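Local coordinates for protein lipase (Photobacterium sp. M37, PDB 2ORY) that probably hydrolyses the ester bonds of triacylglycerols as a cold-adapted class 3 lipase of the alpha/beta hydrolase fold, at residues Leu8-Ser13 / Ile204-Pro209; Tyr14-Gly19 / Val86-Gly91; Pro58-Met63 / Asp70-Val75; Thr92-Ile97 / Gln311-Tyr316. One frame throughout, in Å; residues are numbered along the deposited sequence.

Contact 1. Residues Leu8-Ser13 / Ile204-Pro209; sequences LMLAFS and IPFAGP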
loop_
_atom_site.group_PDB
_atom_site.type_symbol
_atom_site.label_atom_id
_atom_site.label_comp_id
_atom_site.label_asym_id
_atom_site.label_seq_id
_atom_site.Cartn_x
_atom_site.Cartn_y
_atom_site.Cartn_z
ATOM N N LEU A 8 2.000 -12.552 -7.118
ATOM C CA LEU A 8 0.580 -12.731 -6.901
ATOM C C LEU A 8 0.016 -11.557 -6.144
ATOM O O LEU A 8 -1.003 -11.008 -6.534
ATOM C CB LEU A 8 0.307 -14.020 -6.136
ATOM C CG LEU A 8 -1.167 -14.318 -5.872
ATOM C CD1 LEU A 8 -1.906 -14.481 -7.193
ATOM C CD2 LEU A 8 -1.275 -15.591 -5.049
ATOM N N MET A 9 0.673 -11.175 -5.056
ATOM C CA MET A 9 0.232 -10.038 -4.257
ATOM C C MET A 9 0.287 -8.713 -5.047
ATOM O O MET A 9 -0.461 -7.781 -4.757
ATOM C CB MET A 9 1.081 -9.935 -2.986
ATOM C CG MET A 9 0.983 -11.138 -2.043
ATOM S SD MET A 9 -0.689 -11.685 -1.624
ATOM C CE MET A 9 -1.145 -10.533 -0.503
ATOM N N LEU A 10 1.183 -8.617 -6.025
ATOM C CA LEU A 10 1.274 -7.412 -6.854
ATOM C C LEU A 10 -0.024 -7.330 -7.644
ATOM O O LEU A 10 -0.584 -6.255 -7.836
ATOM C CB LEU A 10 2.443 -7.505 -7.839
ATOM C CG LEU A 10 2.581 -6.272 -8.744
ATOM C CD1 LEU A 10 3.010 -5.085 -7.869
ATOM C CD2 LEU A 10 3.597 -6.512 -9.855
ATOM N N ALA A 11 -0.488 -8.493 -8.101
ATOM C CA ALA A 11 -1.727 -8.594 -8.859
ATOM C C ALA A 11 -2.928 -8.155 -8.025
ATOM O O ALA A 11 -3.829 -7.484 -8.523
ATOM C CB ALA A 11 -1.923 -10.041 -9.351
ATOM N N PHE A 12 -2.956 -8.550 -6.759
ATOM C CA PHE A 12 -4.061 -8.169 -5.890
ATOM C C PHE A 12 -3.969 -6.695 -5.534
ATOM O O PHE A 12 -4.984 -6.015 -5.419
ATOM C CB PHE A 12 -4.045 -8.991 -4.602
ATOM C CG PHE A 12 -4.532 -10.398 -4.777
ATOM C CD1 PHE A 12 -3.691 -11.481 -4.511
ATOM C CD2 PHE A 12 -5.844 -10.642 -5.174
ATOM C CE1 PHE A 12 -4.153 -12.784 -4.632
ATOM C CE2 PHE A 12 -6.315 -11.939 -5.301
ATOM C CZ PHE A 12 -5.469 -13.016 -5.027
ATOM N N SER A 13 -2.746 -6.208 -5.361
ATOM C CA SER A 13 -2.548 -4.812 -5.021
ATOM C C SER A 13 -3.029 -3.939 -6.167
ATOM O O SER A 13 -3.641 -2.893 -5.938
ATOM C CB SER A 13 -1.075 -4.518 -4.738
ATOM O OG SER A 13 -0.687 -5.019 -3.469
ATOM N N ILE A 204 3.179 -8.154 2.276
ATOM C CA ILE A 204 4.033 -7.803 1.154
ATOM C C ILE A 204 3.573 -6.439 0.650
ATOM O O ILE A 204 2.721 -6.334 -0.229
ATOM C CB ILE A 204 3.951 -8.860 0.012
ATOM C CG1 ILE A 204 4.470 -10.200 0.529
ATOM C CG2 ILE A 204 4.852 -8.455 -1.166
ATOM C CD1 ILE A 204 4.474 -11.315 -0.523
ATOM N N PRO A 205 4.116 -5.368 1.232
ATOM C CA PRO A 205 3.765 -3.994 0.849
ATOM C C PRO A 205 4.672 -3.441 -0.238
ATOM O O PRO A 205 5.892 -3.507 -0.117
ATOM C CB PRO A 205 3.930 -3.232 2.152
ATOM C CG PRO A 205 5.141 -3.913 2.747
ATOM C CD PRO A 205 4.936 -5.385 2.459
ATOM N N PHE A 206 4.070 -2.887 -1.287
ATOM C CA PHE A 206 4.816 -2.310 -2.402
ATOM C C PHE A 206 4.840 -0.787 -2.375
ATOM O O PHE A 206 3.881 -0.149 -1.940
ATOM C CB PHE A 206 4.196 -2.706 -3.755
ATOM C CG PHE A 206 4.159 -4.190 -4.021
ATOM C CD1 PHE A 206 3.149 -4.990 -3.479
ATOM C CD2 PHE A 206 5.146 -4.793 -4.792
ATOM C CE1 PHE A 206 3.126 -6.368 -3.695
ATOM C CE2 PHE A 206 5.132 -6.177 -5.014
ATOM C CZ PHE A 206 4.120 -6.960 -4.462
ATOM N N ALA A 207 5.956 -0.218 -2.825
ATOM C CA ALA A 207 6.088 1.221 -3.008
ATOM C C ALA A 207 5.543 2.133 -1.917
ATOM O O ALA A 207 5.014 3.214 -2.206
ATOM C CB ALA A 207 5.420 1.574 -4.330
ATOM N N GLY A 208 5.684 1.726 -0.671
ATOM C CA GLY A 208 5.135 2.536 0.392
ATOM C C GLY A 208 6.076 3.497 1.069
ATOM O O GLY A 208 7.285 3.232 1.184
ATOM N N PRO A 209 5.558 4.660 1.492
ATOM C CA PRO A 209 6.402 5.638 2.177
ATOM C C PRO A 209 6.476 5.167 3.638
ATOM O O PRO A 209 5.808 4.200 3.999
ATOM C CB PRO A 209 5.619 6.931 2.031
ATOM C CG PRO A 209 4.172 6.458 2.109
ATOM C CD PRO A 209 4.199 5.187 1.254
#

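Contact 2. Residues Tyr14-Gly19 / Val86-Gly91; sequences YMSYYG and VIAIRG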
loop_
_atom_site.group_PDB
_atom_site.type_symbol
_atom_site.label_atom_id
_atom_site.label_comp_id
_atom_site.label_asym_id
_atom_site.label_seq_id
_atom_site.Cartn_x
_atom_site.Cartn_y
_atom_site.Cartn_z
ATOM N N TYR A 14 -2.768 -4.369 -7.399
ATOM C CA TYR A 14 -3.180 -3.582 -8.565
ATOM C C TYR A 14 -4.650 -3.703 -8.929
ATOM O O TYR A 14 -5.246 -2.751 -9.446
ATOM C CB TYR A 14 -2.296 -3.891 -9.778
ATOM C CG TYR A 14 -1.038 -3.034 -9.788
ATOM C CD1 TYR A 14 -0.155 -3.055 -8.703
ATOM C CD2 TYR A 14 -0.752 -2.171 -10.851
ATOM C CE1 TYR A 14 0.977 -2.240 -8.667
ATOM C CE2 TYR A 14 0.392 -1.344 -10.834
ATOM C CZ TYR A 14 1.251 -1.384 -9.731
ATOM O OH TYR A 14 2.377 -0.580 -9.669
ATOM N N MET A 15 -5.242 -4.854 -8.635
ATOM C CA MET A 15 -6.662 -5.059 -8.899
ATOM C C MET A 15 -7.452 -4.113 -7.988
ATOM O O MET A 15 -8.595 -3.773 -8.278
ATOM C CB MET A 15 -7.049 -6.513 -8.602
ATOM C CG MET A 15 -8.472 -6.884 -9.034
ATOM S SD MET A 15 -8.850 -8.636 -8.736
ATOM C CE MET A 15 -9.264 -8.609 -7.029
ATOM N N SER A 16 -6.825 -3.702 -6.885
ATOM C CA SER A 16 -7.426 -2.784 -5.923
ATOM C C SER A 16 -7.749 -1.441 -6.557
ATOM O O SER A 16 -8.660 -0.737 -6.120
ATOM C CB SER A 16 -6.460 -2.526 -4.773
ATOM O OG SER A 16 -6.034 -3.738 -4.204
ATOM N N TYR A 17 -6.984 -1.090 -7.577
ATOM C CA TYR A 17 -7.142 0.184 -8.251
ATOM C C TYR A 17 -8.302 0.338 -9.244
ATOM O O TYR A 17 -8.504 1.423 -9.792
ATOM C CB TYR A 17 -5.814 0.561 -8.925
ATOM C CG TYR A 17 -4.761 1.019 -7.930
ATOM C CD1 TYR A 17 -3.505 0.416 -7.877
ATOM C CD2 TYR A 17 -5.034 2.051 -7.024
ATOM C CE1 TYR A 17 -2.545 0.822 -6.951
ATOM C CE2 TYR A 17 -4.080 2.468 -6.095
ATOM C CZ TYR A 17 -2.841 1.848 -6.065
ATOM O OH TYR A 17 -1.898 2.267 -5.156
ATOM N N TYR A 18 -9.072 -0.718 -9.478
ATOM C CA TYR A 18 -10.180 -0.590 -10.407
ATOM C C TYR A 18 -11.091 0.518 -9.931
ATOM O O TYR A 18 -11.388 0.606 -8.746
ATOM C CB TYR A 18 -10.961 -1.894 -10.512
ATOM C CG TYR A 18 -10.482 -2.783 -11.634
ATOM C CD1 TYR A 18 -10.060 -4.086 -11.382
ATOM C CD2 TYR A 18 -10.473 -2.328 -12.950
ATOM C CE1 TYR A 18 -9.646 -4.916 -12.408
ATOM C CE2 TYR A 18 -10.061 -3.151 -13.988
ATOM C CZ TYR A 18 -9.651 -4.445 -13.710
ATOM O OH TYR A 18 -9.258 -5.285 -14.727
ATOM N N GLY A 19 -11.515 1.374 -10.853
ATOM C CA GLY A 19 -12.389 2.469 -10.480
ATOM C C GLY A 19 -11.712 3.607 -9.724
ATOM O O GLY A 19 -12.357 4.313 -8.939
ATOM N N VAL A 86 -6.315 -13.140 1.678
ATOM C CA VAL A 86 -5.516 -11.991 1.252
ATOM C C VAL A 86 -6.303 -10.723 1.605
ATOM O O VAL A 86 -7.456 -10.597 1.224
ATOM C CB VAL A 86 -5.266 -11.958 -0.286
ATOM C CG1 VAL A 86 -4.565 -10.662 -0.669
ATOM C CG2 VAL A 86 -4.415 -13.125 -0.714
ATOM N N ILE A 87 -5.706 -9.805 2.361
ATOM C CA ILE A 87 -6.366 -8.528 2.650
ATOM C C ILE A 87 -5.608 -7.498 1.774
ATOM O O ILE A 87 -4.411 -7.285 1.964
ATOM C CB ILE A 87 -6.208 -8.119 4.116
ATOM C CG1 ILE A 87 -6.916 -9.112 5.034
ATOM C CG2 ILE A 87 -6.723 -6.704 4.300
ATOM C CD1 ILE A 87 -6.725 -8.772 6.517
ATOM N N ALA A 88 -6.288 -6.889 0.808
ATOM C CA ALA A 88 -5.634 -5.920 -0.076
ATOM C C ALA A 88 -6.137 -4.507 0.241
ATOM O O ALA A 88 -7.326 -4.300 0.494
ATOM C CB ALA A 88 -5.901 -6.280 -1.547
ATOM N N ILE A 89 -5.219 -3.542 0.233
ATOM C CA ILE A 89 -5.545 -2.169 0.583
ATOM C C ILE A 89 -5.108 -1.176 -0.482
ATOM O O ILE A 89 -4.031 -1.292 -1.062
ATOM C CB ILE A 89 -4.896 -1.819 1.956
ATOM C CG1 ILE A 89 -5.593 -2.654 3.054
ATOM C CG2 ILE A 89 -4.955 -0.297 2.232
ATOM C CD1 ILE A 89 -4.892 -2.685 4.387
ATOM N N ARG A 90 -5.961 -0.188 -0.720
ATOM C CA ARG A 90 -5.716 0.852 -1.717
ATOM C C ARG A 90 -5.929 2.203 -1.048
ATOM O O ARG A 90 -6.738 2.314 -0.125
ATOM C CB ARG A 90 -6.737 0.702 -2.858
ATOM C CG ARG A 90 -6.644 1.725 -3.967
ATOM C CD ARG A 90 -7.888 1.738 -4.850
ATOM N NE ARG A 90 -8.932 2.580 -4.283
ATOM C CZ ARG A 90 -10.126 2.760 -4.830
ATOM N NH1 ARG A 90 -10.437 2.156 -5.969
ATOM N NH2 ARG A 90 -11.020 3.529 -4.231
ATOM N N GLY A 91 -5.193 3.208 -1.517
ATOM C CA GLY A 91 -5.325 4.570 -1.032
ATOM C C GLY A 91 -5.849 5.378 -2.216
ATOM O O GLY A 91 -6.626 4.855 -3.003
HETATM O O HOH W 1 -2.827 3.405 -2.622
#

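Contact 3. Residues Pro58-Met63 / Asp70-Val75; sequences PAVYTM and DAMMYV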
loop_
_atom_site.group_PDB
_atom_site.type_symbol
_atom_site.label_atom_id
_atom_site.label_comp_id
_atom_site.label_asym_id
_atom_site.label_seq_id
_atom_site.Cartn_x
_atom_site.Cartn_y
_atom_site.Cartn_z
ATOM N N PRO A 58 -15.569 -5.093 -1.684
ATOM C CA PRO A 58 -14.863 -3.857 -1.309
ATOM C C PRO A 58 -15.597 -2.840 -0.418
ATOM O O PRO A 58 -16.763 -2.509 -0.652
ATOM C CB PRO A 58 -14.465 -3.259 -2.661
ATOM C CG PRO A 58 -15.534 -3.741 -3.592
ATOM C CD PRO A 58 -15.772 -5.173 -3.143
ATOM N N ALA A 59 -14.907 -2.390 0.628
ATOM C CA ALA A 59 -15.413 -1.362 1.529
ATOM C C ALA A 59 -14.667 -0.105 1.067
ATOM O O ALA A 59 -13.427 -0.056 1.076
ATOM C CB ALA A 59 -15.052 -1.677 2.964
ATOM N N VAL A 60 -15.420 0.908 0.663
ATOM C CA VAL A 60 -14.818 2.125 0.137
ATOM C C VAL A 60 -15.031 3.345 1.010
ATOM O O VAL A 60 -16.099 3.523 1.585
ATOM C CB VAL A 60 -15.387 2.444 -1.283
ATOM C CG1 VAL A 60 -14.681 3.655 -1.879
ATOM C CG2 VAL A 60 -15.237 1.228 -2.201
ATOM N N TYR A 61 -13.992 4.165 1.123
ATOM C CA TYR A 61 -14.077 5.413 1.857
ATOM C C TYR A 61 -13.885 6.493 0.788
ATOM O O TYR A 61 -12.808 6.596 0.206
ATOM C CB TYR A 61 -12.969 5.547 2.900
ATOM C CG TYR A 61 -13.091 6.838 3.688
ATOM C CD1 TYR A 61 -13.988 6.946 4.751
ATOM C CD2 TYR A 61 -12.363 7.973 3.326
ATOM C CE1 TYR A 61 -14.164 8.151 5.432
ATOM C CE2 TYR A 61 -12.526 9.195 4.002
ATOM C CZ TYR A 61 -13.429 9.278 5.056
ATOM O OH TYR A 61 -13.595 10.469 5.744
ATOM N N THR A 62 -14.937 7.265 0.517
ATOM C CA THR A 62 -14.919 8.344 -0.481
ATOM C C THR A 62 -16.041 9.333 -0.178
ATOM O O THR A 62 -17.162 8.941 0.159
ATOM C CB THR A 62 -15.130 7.834 -1.950
ATOM O OG1 THR A 62 -16.317 7.038 -2.027
ATOM C CG2 THR A 62 -13.965 7.011 -2.396
ATOM N N MET A 63 -15.718 10.611 -0.309
ATOM C CA MET A 63 -16.642 11.706 -0.059
ATOM C C MET A 63 -16.525 12.655 -1.243
ATOM O O MET A 63 -15.435 12.846 -1.789
ATOM C CB MET A 63 -16.250 12.441 1.227
ATOM C CG MET A 63 -16.308 11.577 2.481
ATOM S SD MET A 63 -17.966 10.898 2.714
ATOM C CE MET A 63 -17.786 9.902 4.307
ATOM N N ASP A 70 -9.049 9.147 -0.219
ATOM C CA ASP A 70 -9.814 7.996 -0.672
ATOM C C ASP A 70 -9.128 6.730 -0.182
ATOM O O ASP A 70 -7.913 6.711 0.012
ATOM C CB ASP A 70 -9.890 7.959 -2.201
ATOM C CG ASP A 70 -10.974 8.868 -2.762
ATOM O OD1 ASP A 70 -11.914 9.215 -2.023
ATOM O OD2 ASP A 70 -10.895 9.218 -3.953
ATOM N N ALA A 71 -9.898 5.675 0.030
ATOM C CA ALA A 71 -9.309 4.414 0.477
ATOM C C ALA A 71 -10.248 3.268 0.173
ATOM O O ALA A 71 -11.457 3.472 0.026
ATOM C CB ALA A 71 -9.027 4.468 1.951
ATOM N N MET A 72 -9.686 2.067 0.076
ATOM C CA MET A 72 -10.474 0.872 -0.207
ATOM C C MET A 72 -9.775 -0.373 0.321
ATOM O O MET A 72 -8.551 -0.482 0.251
ATOM C CB MET A 72 -10.696 0.706 -1.714
ATOM C CG MET A 72 -11.690 -0.416 -2.078
ATOM S SD MET A 72 -10.993 -2.119 -2.122
ATOM C CE MET A 72 -10.635 -2.276 -3.829
ATOM N N MET A 73 -10.558 -1.305 0.859
ATOM C CA MET A 73 -10.001 -2.551 1.361
ATOM C C MET A 73 -10.977 -3.688 1.099
ATOM O O MET A 73 -12.200 -3.495 1.167
ATOM C CB MET A 73 -9.700 -2.446 2.867
ATOM C CG MET A 73 -9.172 -3.743 3.514
ATOM S SD MET A 73 -8.545 -3.426 5.142
ATOM C CE MET A 73 -10.082 -2.953 6.003
ATOM N N TYR A 74 -10.432 -4.848 0.742
ATOM C CA TYR A 74 -11.234 -6.047 0.518
ATOM C C TYR A 74 -10.402 -7.258 0.940
ATOM O O TYR A 74 -9.184 -7.149 1.179
ATOM C CB TYR A 74 -11.690 -6.168 -0.953
ATOM C CG TYR A 74 -10.593 -6.385 -1.981
ATOM C CD1 TYR A 74 -10.373 -7.634 -2.535
ATOM C CD2 TYR A 74 -9.748 -5.344 -2.362
ATOM C CE1 TYR A 74 -9.330 -7.850 -3.441
ATOM C CE2 TYR A 74 -8.697 -5.548 -3.262
ATOM C CZ TYR A 74 -8.492 -6.805 -3.794
ATOM O OH TYR A 74 -7.425 -7.035 -4.631
ATOM N N VAL A 75 -11.076 -8.399 1.072
ATOM C CA VAL A 75 -10.426 -9.649 1.448
ATOM C C VAL A 75 -10.776 -10.753 0.436
ATOM O O VAL A 75 -11.950 -10.981 0.148
ATOM C CB VAL A 75 -10.878 -10.106 2.853
ATOM C CG1 VAL A 75 -10.089 -11.330 3.274
ATOM C CG2 VAL A 75 -10.704 -8.976 3.861
#

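Contact 4. Residues Thr92-Ile97 / Gln311-Tyr316; sequences TNPVSI and QHVVGY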
loop_
_atom_site.group_PDB
_atom_site.type_symbol
_atom_site.label_atom_id
_atom_site.label_comp_id
_atom_site.label_asym_id
_atom_site.label_seq_id
_atom_site.Cartn_x
_atom_site.Cartn_y
_atom_site.Cartn_z
ATOM N N THR A 92 -5.407 6.625 -2.369
ATOM C CA THR A 92 -5.837 7.501 -3.468
ATOM C C THR A 92 -5.116 7.173 -4.774
ATOM O O THR A 92 -4.132 6.439 -4.773
ATOM C CB THR A 92 -5.509 8.944 -3.127
ATOM O OG1 THR A 92 -5.829 9.160 -1.760
ATOM C CG2 THR A 92 -6.306 9.902 -3.943
ATOM N N ASN A 93 -5.617 7.713 -5.881
ATOM C CA ASN A 93 -4.997 7.508 -7.184
ATOM C C ASN A 93 -3.533 7.861 -6.986
ATOM O O ASN A 93 -3.183 9.027 -6.761
ATOM C CB ASN A 93 -5.613 8.444 -8.206
ATOM C CG ASN A 93 -5.091 8.204 -9.596
ATOM O OD1 ASN A 93 -4.136 7.446 -9.799
ATOM N ND2 ASN A 93 -5.714 8.856 -10.576
ATOM N N PRO A 94 -2.651 6.860 -7.113
ATOM C CA PRO A 94 -1.208 7.020 -6.929
ATOM C C PRO A 94 -0.368 7.844 -7.904
ATOM O O PRO A 94 0.774 8.174 -7.567
ATOM C CB PRO A 94 -0.725 5.573 -6.852
ATOM C CG PRO A 94 -1.598 4.898 -7.885
ATOM C CD PRO A 94 -2.975 5.511 -7.630
ATOM N N VAL A 95 -0.895 8.196 -9.078
ATOM C CA VAL A 95 -0.070 8.922 -10.056
ATOM C C VAL A 95 0.291 10.341 -9.678
ATOM O O VAL A 95 1.363 10.824 -10.032
ATOM C CB VAL A 95 -0.721 8.957 -11.464
ATOM C CG1 VAL A 95 -1.103 7.541 -11.898
ATOM C CG2 VAL A 95 -1.952 9.872 -11.463
ATOM N N SER A 96 -0.597 10.997 -8.944
ATOM C CA SER A 96 -0.396 12.379 -8.533
ATOM C C SER A 96 0.439 12.500 -7.271
ATOM O O SER A 96 0.051 13.184 -6.324
ATOM C CB SER A 96 -1.757 13.034 -8.310
ATOM O OG SER A 96 -2.509 12.994 -9.503
ATOM N N ILE A 97 1.609 11.876 -7.278
ATOM C CA ILE A 97 2.488 11.883 -6.118
ATOM C C ILE A 97 2.716 13.235 -5.428
ATOM O O ILE A 97 2.640 13.325 -4.200
ATOM C CB ILE A 97 3.882 11.234 -6.479
ATOM C CG1 ILE A 97 3.681 9.785 -6.921
ATOM C CG2 ILE A 97 4.823 11.267 -5.278
ATOM C CD1 ILE A 97 4.875 9.205 -7.644
ATOM N N GLN A 311 7.548 5.392 -12.751
ATOM C CA GLN A 311 8.312 4.529 -11.873
ATOM C C GLN A 311 7.465 3.955 -10.740
ATOM O O GLN A 311 7.665 2.808 -10.338
ATOM C CB GLN A 311 9.509 5.280 -11.293
ATOM C CG GLN A 311 10.552 5.732 -12.312
ATOM C CD GLN A 311 11.254 4.576 -13.012
ATOM O OE1 GLN A 311 11.380 3.483 -12.457
ATOM N NE2 GLN A 311 11.731 4.821 -14.233
ATOM N N HIS A 312 6.514 4.749 -10.249
ATOM C CA HIS A 312 5.653 4.335 -9.140
ATOM C C HIS A 312 4.570 3.353 -9.524
ATOM O O HIS A 312 4.269 2.419 -8.773
ATOM C CB HIS A 312 5.001 5.564 -8.518
ATOM C CG HIS A 312 4.245 5.286 -7.254
ATOM N ND1 HIS A 312 4.800 4.608 -6.190
ATOM C CD2 HIS A 312 3.017 5.684 -6.846
ATOM C CE1 HIS A 312 3.949 4.608 -5.180
ATOM N NE2 HIS A 312 2.861 5.256 -5.552
ATOM N N VAL A 313 3.987 3.560 -10.696
ATOM C CA VAL A 313 2.887 2.721 -11.132
ATOM C C VAL A 313 3.270 1.684 -12.157
ATOM O O VAL A 313 2.940 0.510 -11.996
ATOM C CB VAL A 313 1.743 3.594 -11.689
ATOM C CG1 VAL A 313 0.557 2.739 -12.123
ATOM C CG2 VAL A 313 1.313 4.558 -10.625
ATOM N N VAL A 314 3.979 2.096 -13.202
ATOM C CA VAL A 314 4.368 1.138 -14.223
ATOM C C VAL A 314 5.589 0.322 -13.807
ATOM O O VAL A 314 5.710 -0.854 -14.143
ATOM C CB VAL A 314 4.664 1.849 -15.567
ATOM C CG1 VAL A 314 4.884 0.821 -16.659
ATOM C CG2 VAL A 314 3.513 2.735 -15.943
ATOM N N GLY A 315 6.473 0.956 -13.047
ATOM C CA GLY A 315 7.703 0.325 -12.604
ATOM C C GLY A 315 7.625 -1.072 -12.024
ATOM O O GLY A 315 8.363 -1.975 -12.446
ATOM N N TYR A 316 6.734 -1.262 -11.057
ATOM C CA TYR A 316 6.602 -2.554 -10.403
ATOM C C TYR A 316 6.233 -3.716 -11.318
ATOM O O TYR A 316 6.956 -4.712 -11.364
ATOM C CB TYR A 316 5.642 -2.433 -9.207
ATOM C CG TYR A 316 6.214 -1.491 -8.158
ATOM C CD1 TYR A 316 6.158 -0.107 -8.331
ATOM C CD2 TYR A 316 6.950 -1.979 -7.081
ATOM C CE1 TYR A 316 6.837 0.774 -7.457
ATOM C CE2 TYR A 316 7.632 -1.110 -6.202
ATOM C CZ TYR A 316 7.573 0.266 -6.400
ATOM O OH TYR A 316 8.264 1.116 -5.561
#

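Contact 1. Residues Leu8-Ser13 / Ile204-Pro209
The carbonyl oxygen of Met9 takes two bonds from one residue, Ser13. Ser13 N gives the helical i+4 bond to Met9 O at 2.8 Å, and Ser13 OG adds a second to Met9 O at 3.1 Å, arriving from above the carbonyl plane. With chi1 at -75°, OG lies beside its own backbone N, which brings it back along the helix. Ser13 OG is also hydrogen-bonded to Thr171 of the neighbouring strand 166-173, so the hydroxyl joins helix 5-15 to the central sheet. What helix and strand 204-206 share directly is mostly apolar. Phe206 reaches toward the helix, and Leu10, its CG anti to the backbone N (chi1 179°), sets CD1 over one ring face, 3.8 Å from the centroid of the Phe206 ring in a CH-pi contact offset toward the rim. The tip of the ring presses on the helix backbone, Phe206 CZ lying 3.7 Å from Leu10 N. Ser13 OG comes obliquely to the same ring, 3.8 Å from Phe206 CD1. Beyond the ring, Met9, bent at chi2 and chi3, crosses Ile204 at about a right angle, with Met9 CG 3.8 Å from Ile204 CD1. The contact thus packs the N-terminal helix against an outermost strand of the sheet through dispersion and CH-pi contacts, while the buried Ser13 hydroxyl is satisfied by a helix carbonyl and a strand threonine.

Contact 2. Residues Tyr14-Gly19 / Val86-Gly91
Two flat groups, the Tyr17 ring and the Arg90 guanidinium, lie nearly parallel, their planes 11° apart, yet the two side chains cross obliquely and meet through the arginine's aliphatic stem. Arg90 CG approaches the ring obliquely, 3.4 Å from Tyr17 CE2, while Phe332 meets the same ring from helix 328-332. At the edge of the guanidinium, in its plane, sits Tyr18 O, 3.3 Å from Arg90 NH1. The one hydrogen bond assigned directly across the contact is weak, from Arg90 NH1 to Ser16 O at 3.4 Å. Arg90 leaves strand 86-90 with CG anti to the backbone N (chi1 179°) and turns at chi3 (85°), bringing NH1 to the type I beta turn from Met15 to Tyr18. Ser16 faces the strand: Ser16 CB lies 3.8 Å from Arg90 CB and Ser16 OG 3.7 Å from Ala88 CB, while that hydroxyl is bonded back to Phe12 O. The CB of Tyr17 points away from the strand, but its ring returns, and a water bridges the segments, 2.9 Å from Tyr17 OH and accepting from Gly91 N at 2.6 Å. Tyr17 OH is also bonded to His173 ND1, within the probable nucleophile elbow, and its side chain touches Ser174. The carbonyl oxygens of Ser16 and Tyr18 may ease the positive charge, but the join rests mostly on the arginine's carbon stem and the water.

Contact 3. Residues Pro58-Met63 / Asp70-Val75
Pro58, Val60 and Met72 form the apolar centre of this antiparallel beta hairpin, strands 52-63 and 66-78, at one margin of the alpha/beta hydrolase sheet. Met72, with CG anti to its backbone N, bends at chi2 and chi3 so that its SD comes 3.7 Å from Pro58 CB. Val60, on the same face as Met72, brings CG2 to Met72 CG at 3.9 Å; helix 30-43 covers Pro58 and Met72. On the other face lie Ala59, Tyr61, Ala71 and Met73, where Tyr61 CB is 4.2 Å from Ala71 CB. The backbone holds the strands in register through two hydrogen-bonded pairs flanking the non-hydrogen-bonded pair of Val60 and Met72. Ala59 N reaches Met73 O at 3.0 Å, almost straight at 179° and nearly along the C=O axis, and Met73 N returns a bond to Ala59 O. Likewise Tyr61 N donates to Ala71 O at 2.8 Å, from above the carbonyl plane, and Ala71 N answers to Tyr61 O at 3.1 Å, within it. Toward the turn a polar group enters, the carboxylate of Asp70. There Thr62 holds OG1 in the crowded position between its backbone N and carbonyl carbon (chi1 53°), which leaves its methyl CG2 directed at the carboxylate, 3.0 Å from Asp70 OD1.

Contact 4. Residues Thr92-Ile97 / Gln311-Tyr316
His312 is the probable base of a Ser-His-Asp triad with Ser174 and Asp236, and this contact sets the loop after strand 84-90 against the helix that carries it, 304-319. The CG of His312 stands anti to its backbone N (chi1 -172°), directing the imidazole at the loop. Pro94 O lies at the ring edge, near its plane, 3.4 Å from His312 CD2, and Pro94 CB touches the same carbon, His312 CD2, at 3.7 Å. Nearer the backbone, Ile97 comes in obliquely, its CD1 3.7 Å from His312 CB. The next residue, Val313, touches two loop residues with CG2: Val313 CG2 is 4.0 Å from Pro94 CG, with the two side chains crossing at about a right angle, and 4.0 Å from Val95 CG1. Within the loop Val95 N makes a straight but weak bond to Asn93 OD1, 3.4 Å long. Both ring nitrogens find partners beyond the two segments, ND1 on Asp236 OD2 and NE2 on Ser174 OG. Tyr316 OH shares that Asp236 oxygen, a second-shell bond that should help fix the acid. The loop therefore touches His312 through carbon atoms and a carbonyl at the CD2 edge, leaving ND1 and NE2 to the relay; the nearby Pro94 oxygen would probably favour positive charge on the ring as it takes up a proton.

Helix 5-15 connects the set: it packs on strand 204-206 in contact 1, and the residues at and after its end meet strand 86-90 in contact 2, the two centres about 9 Å apart. Contact 3 extends the sheet that contact 2 reaches, with Arg90 N 2.8 Å from Met72 O, and Tyr74 OH bonds back to Phe12 O on the helix. Contact 4, centred about 12 Å from contact 1 and 13 Å from contact 2, holds His312 of the probable triad. Contact 1 approaches that site where Ala207 O lies 3.5 Å from His312 CE1; Tyr14 OH of contact 2 is hydrogen-bonded to Val313 O, next to His312, at 2.6 Å. Contact 3 is the most distant from contact 4, their centres about 18 Å apart.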